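Local coordinates for periplasmic binding protein component of an ABC type zinc uptake transporter (PDB 2OV3) that binds zinc in the periplasm and probably delivers it to the membrane components of an ABC-type zinc uptake transporter, at residues Pro65-Glu68 against Lys69-Ala73; Pro125-Arg128 against Asp129-Glu132. All coordinates share one frame; numbering follows the deposited sequence.

Interaction 1 of 2, residues Pro65-Glu68 against Lys69-Ala73; sequences PWLE and KLKAA
K71 folds back over the preceding turn of helix 67-73 to meet E68, an i to i+3 salt bridge on the helix of a beta-alpha-beta unit that links parallel strands 54-57 and 78-81. K71 CB lies 3.7 Å from E68 O. CG leaves beside the backbone N (chi1 -81°), and bends at chi3 and chi4 then turn the chain back along the helix. K71 CE comes 3.1 Å from E68 OE2, and K71 NZ ends 2.9 Å from the same oxygen, nearly in line with its C-O bond. E68 is itself bent at chi2, which lets its carboxylate curl round to the lysine. Both are charged residues suited to an exposed helix face. On a different, buried face, the apolar W66, just before the helix, and L70 suit burial against Y55 of strand 54-57. L70 CD1 approaches the indole at its edge, near the ring plane, 4.5 Å from W66 CE3. The first turn is closed by L70 N, which donates to W66 O, and A72 N repeats the pattern with E68 O at 3.0 Å. L67 adds an apolar neighbour to the lysine tip: its CD2 methyl sits 3.4 Å from K71 NZ.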
# COMPACT_ATOMS: atom_id res chain seq x y z
N PRO A 65 -15.42 -5.63 -0.10
CA PRO A 65 -16.49 -4.99 -0.87
C PRO A 65 -16.90 -5.77 -2.12
O PRO A 65 -18.07 -5.79 -2.48
CB PRO A 65 -15.91 -3.63 -1.20
CG PRO A 65 -15.04 -3.34 -0.00
CD PRO A 65 -14.36 -4.66 0.24
N TRP A 66 -15.93 -6.39 -2.79
CA TRP A 66 -16.25 -7.14 -4.00
C TRP A 66 -15.88 -8.62 -3.89
O TRP A 66 -16.00 -9.37 -4.87
CB TRP A 66 -15.52 -6.54 -5.22
CG TRP A 66 -14.73 -5.29 -4.92
CD1 TRP A 66 -15.23 -4.05 -4.65
CD2 TRP A 66 -13.31 -5.19 -4.81
NE1 TRP A 66 -14.21 -3.17 -4.37
CE2 TRP A 66 -13.02 -3.84 -4.46
CE3 TRP A 66 -12.25 -6.09 -4.97
CZ2 TRP A 66 -11.71 -3.38 -4.26
CZ3 TRP A 66 -10.95 -5.64 -4.77
CH2 TRP A 66 -10.69 -4.29 -4.42
N LEU A 67 -15.44 -9.04 -2.71
CA LEU A 67 -15.04 -10.42 -2.48
C LEU A 67 -15.99 -11.45 -3.09
O LEU A 67 -15.58 -12.35 -3.81
CB LEU A 67 -14.91 -10.69 -0.98
CG LEU A 67 -13.76 -11.64 -0.64
CD1 LEU A 67 -13.72 -11.87 0.87
CD2 LEU A 67 -13.92 -12.95 -1.37
N GLU A 68 -17.28 -11.29 -2.79
CA GLU A 68 -18.28 -12.19 -3.29
C GLU A 68 -18.45 -12.13 -4.81
O GLU A 68 -18.54 -13.16 -5.46
CB GLU A 68 -19.61 -11.93 -2.58
CG GLU A 68 -19.62 -12.43 -1.13
CD GLU A 68 -19.56 -13.95 -1.05
OE1 GLU A 68 -20.59 -14.60 -1.34
OE2 GLU A 68 -18.49 -14.50 -0.70
N LYS A 69 -18.47 -10.92 -5.37
CA LYS A 69 -18.62 -10.81 -6.83
C LYS A 69 -17.50 -11.56 -7.52
O LYS A 69 -17.68 -12.07 -8.62
CB LYS A 69 -18.61 -9.35 -7.27
CG LYS A 69 -19.81 -8.58 -6.81
CD LYS A 69 -20.04 -7.34 -7.65
CE LYS A 69 -20.95 -6.39 -6.90
NZ LYS A 69 -20.38 -6.10 -5.56
N LEU A 70 -16.35 -11.63 -6.86
CA LEU A 70 -15.21 -12.33 -7.43
C LEU A 70 -15.49 -13.81 -7.54
O LEU A 70 -15.31 -14.40 -8.60
CB LEU A 70 -13.97 -12.08 -6.57
CG LEU A 70 -13.49 -10.63 -6.54
CD1 LEU A 70 -12.33 -10.52 -5.55
CD2 LEU A 70 -13.06 -10.17 -7.92
N LYS A 71 -15.92 -14.42 -6.44
CA LYS A 71 -16.23 -15.86 -6.43
C LYS A 71 -17.36 -16.18 -7.40
O LYS A 71 -17.39 -17.26 -7.99
CB LYS A 71 -16.63 -16.32 -5.02
CG LYS A 71 -15.44 -16.58 -4.10
CD LYS A 71 -15.83 -17.46 -2.91
CE LYS A 71 -16.69 -16.71 -1.89
NZ LYS A 71 -15.91 -15.65 -1.20
N ALA A 72 -18.28 -15.24 -7.55
CA ALA A 72 -19.42 -15.40 -8.44
C ALA A 72 -18.95 -15.31 -9.88
O ALA A 72 -19.54 -15.92 -10.77
CB ALA A 72 -20.46 -14.32 -8.15
N ALA A 73 -17.91 -14.52 -10.12
CA ALA A 73 -17.38 -14.38 -11.46
C ALA A 73 -16.65 -15.66 -11.87
O ALA A 73 -16.71 -16.08 -13.02
CB ALA A 73 -16.45 -13.18 -11.54

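Interaction 2 of 2, residues Pro125-Arg128 against Asp129-Glu132; sequences PDNR and DQYE
The aromatic ring of Y131 turns back along the first turn of helix 128-153 toward N127. Its CG is anti to the carbonyl carbon (chi1 -67°), a setting in which the N127 carbonyl oxygen meets the ring obliquely, 3.2 Å from Y131 CD1, while Y131 CE1 lies 3.9 Å from N127 CB. The same carbonyl accepts Y131 N at 3.2 Å, with an N-H...O angle of 166°, and a weak, more bent bond from Q130 N. Tyrosine suits this buried place because its ring packs on L23 and L120 while its hydroxyl still reaches D124, whose OD2 is also bonded by N127 ND2. Replacing the tyrosine with alanine is likely to cost D124 one of these two partners and to open a gap beside L23 and L120. On the exposed side R128 extends from CG to NE, and E132 reaches across one turn. E132 OE1 lies over one face of the guanidinium, 3.5 Å from R128 NE and well out of its plane, where no N-H points at it, so the salt bridge rests on charge alone. N127 occupies the N-cap position, although its side chain makes no capping bond: this is the N-terminal first turn of a long helix.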
# COMPACT_ATOMS: atom_id res chain seq x y z
N PRO A 125 4.00 -25.90 -12.04
CA PRO A 125 5.18 -26.61 -11.53
C PRO A 125 6.41 -26.60 -12.43
O PRO A 125 7.54 -26.50 -11.96
CB PRO A 125 4.67 -28.03 -11.30
CG PRO A 125 3.21 -27.84 -11.11
CD PRO A 125 2.85 -26.82 -12.14
N ASP A 126 6.19 -26.75 -13.74
CA ASP A 126 7.29 -26.78 -14.67
C ASP A 126 8.27 -25.63 -14.46
O ASP A 126 9.48 -25.79 -14.56
CB ASP A 126 6.79 -26.76 -16.12
CG ASP A 126 5.92 -27.97 -16.46
OD1 ASP A 126 6.13 -29.04 -15.86
OD2 ASP A 126 5.03 -27.83 -17.34
N ASN A 127 7.73 -24.46 -14.14
CA ASN A 127 8.56 -23.28 -13.95
C ASN A 127 8.84 -22.93 -12.49
O ASN A 127 9.30 -21.83 -12.17
CB ASN A 127 7.90 -22.12 -14.68
CG ASN A 127 7.68 -22.43 -16.14
OD1 ASN A 127 8.62 -22.79 -16.85
ND2 ASN A 127 6.45 -22.32 -16.60
N ARG A 128 8.58 -23.89 -11.61
CA ARG A 128 8.82 -23.70 -10.19
C ARG A 128 10.17 -23.03 -9.96
O ARG A 128 10.29 -22.17 -9.09
CB ARG A 128 8.79 -25.05 -9.48
CG ARG A 128 9.08 -24.97 -7.99
CD ARG A 128 9.22 -26.35 -7.41
NE ARG A 128 9.11 -26.35 -5.95
CZ ARG A 128 8.01 -26.03 -5.28
NH1 ARG A 128 6.91 -25.67 -5.93
NH2 ARG A 128 8.01 -26.07 -3.95
N ASP A 129 11.18 -23.42 -10.73
CA ASP A 129 12.51 -22.84 -10.57
C ASP A 129 12.57 -21.35 -10.86
O ASP A 129 13.17 -20.60 -10.08
CB ASP A 129 13.54 -23.57 -11.46
CG ASP A 129 13.26 -23.42 -12.95
OD1 ASP A 129 12.17 -23.83 -13.39
OD2 ASP A 129 14.14 -22.91 -13.68
N GLN A 130 11.98 -20.91 -11.97
CA GLN A 130 12.00 -19.49 -12.33
C GLN A 130 11.33 -18.65 -11.24
O GLN A 130 11.80 -17.57 -10.90
CB GLN A 130 11.32 -19.26 -13.69
CG GLN A 130 11.93 -20.08 -14.82
CD GLN A 130 11.55 -19.60 -16.23
OE1 GLN A 130 11.64 -20.36 -17.19
NE2 GLN A 130 11.14 -18.34 -16.35
N TYR A 131 10.25 -19.18 -10.68
CA TYR A 131 9.53 -18.51 -9.62
C TYR A 131 10.41 -18.35 -8.39
O TYR A 131 10.57 -17.24 -7.88
CB TYR A 131 8.26 -19.29 -9.26
CG TYR A 131 7.22 -19.29 -10.37
CD1 TYR A 131 6.68 -20.48 -10.85
CD2 TYR A 131 6.82 -18.09 -10.97
CE1 TYR A 131 5.75 -20.48 -11.89
CE2 TYR A 131 5.90 -18.09 -12.01
CZ TYR A 131 5.37 -19.28 -12.47
OH TYR A 131 4.48 -19.28 -13.51
N GLU A 132 10.99 -19.45 -7.91
CA GLU A 132 11.85 -19.40 -6.74
C GLU A 132 13.06 -18.53 -7.01
O GLU A 132 13.59 -17.88 -6.11
CB GLU A 132 12.32 -20.80 -6.34
CG GLU A 132 11.20 -21.74 -5.93
CD GLU A 132 11.72 -22.94 -5.18
OE1 GLU A 132 10.90 -23.71 -4.63
OE2 GLU A 132 12.96 -23.13 -5.13

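Overall arrangement
Interaction 1 takes in the whole of the short helix 67-73, interaction 2 the first turn of the long helix 128-153. They lie in separate parts of the fold: their centres are 29 Å apart, their nearest atoms about 21 Å, and they do not touch. Interaction 1 belongs to the beta-alpha-beta unit of the sheet formed by strands 24-28, 3-7, 54-57 and 78-81, and stands nearer the metal. The side chain of W66 is about 10 Å from the bound zinc ion, and that of P65 about 7 Å from the side chain of H37, which coordinates zinc with H101 and H165. Residues 125-132 instead lie away from the zinc site.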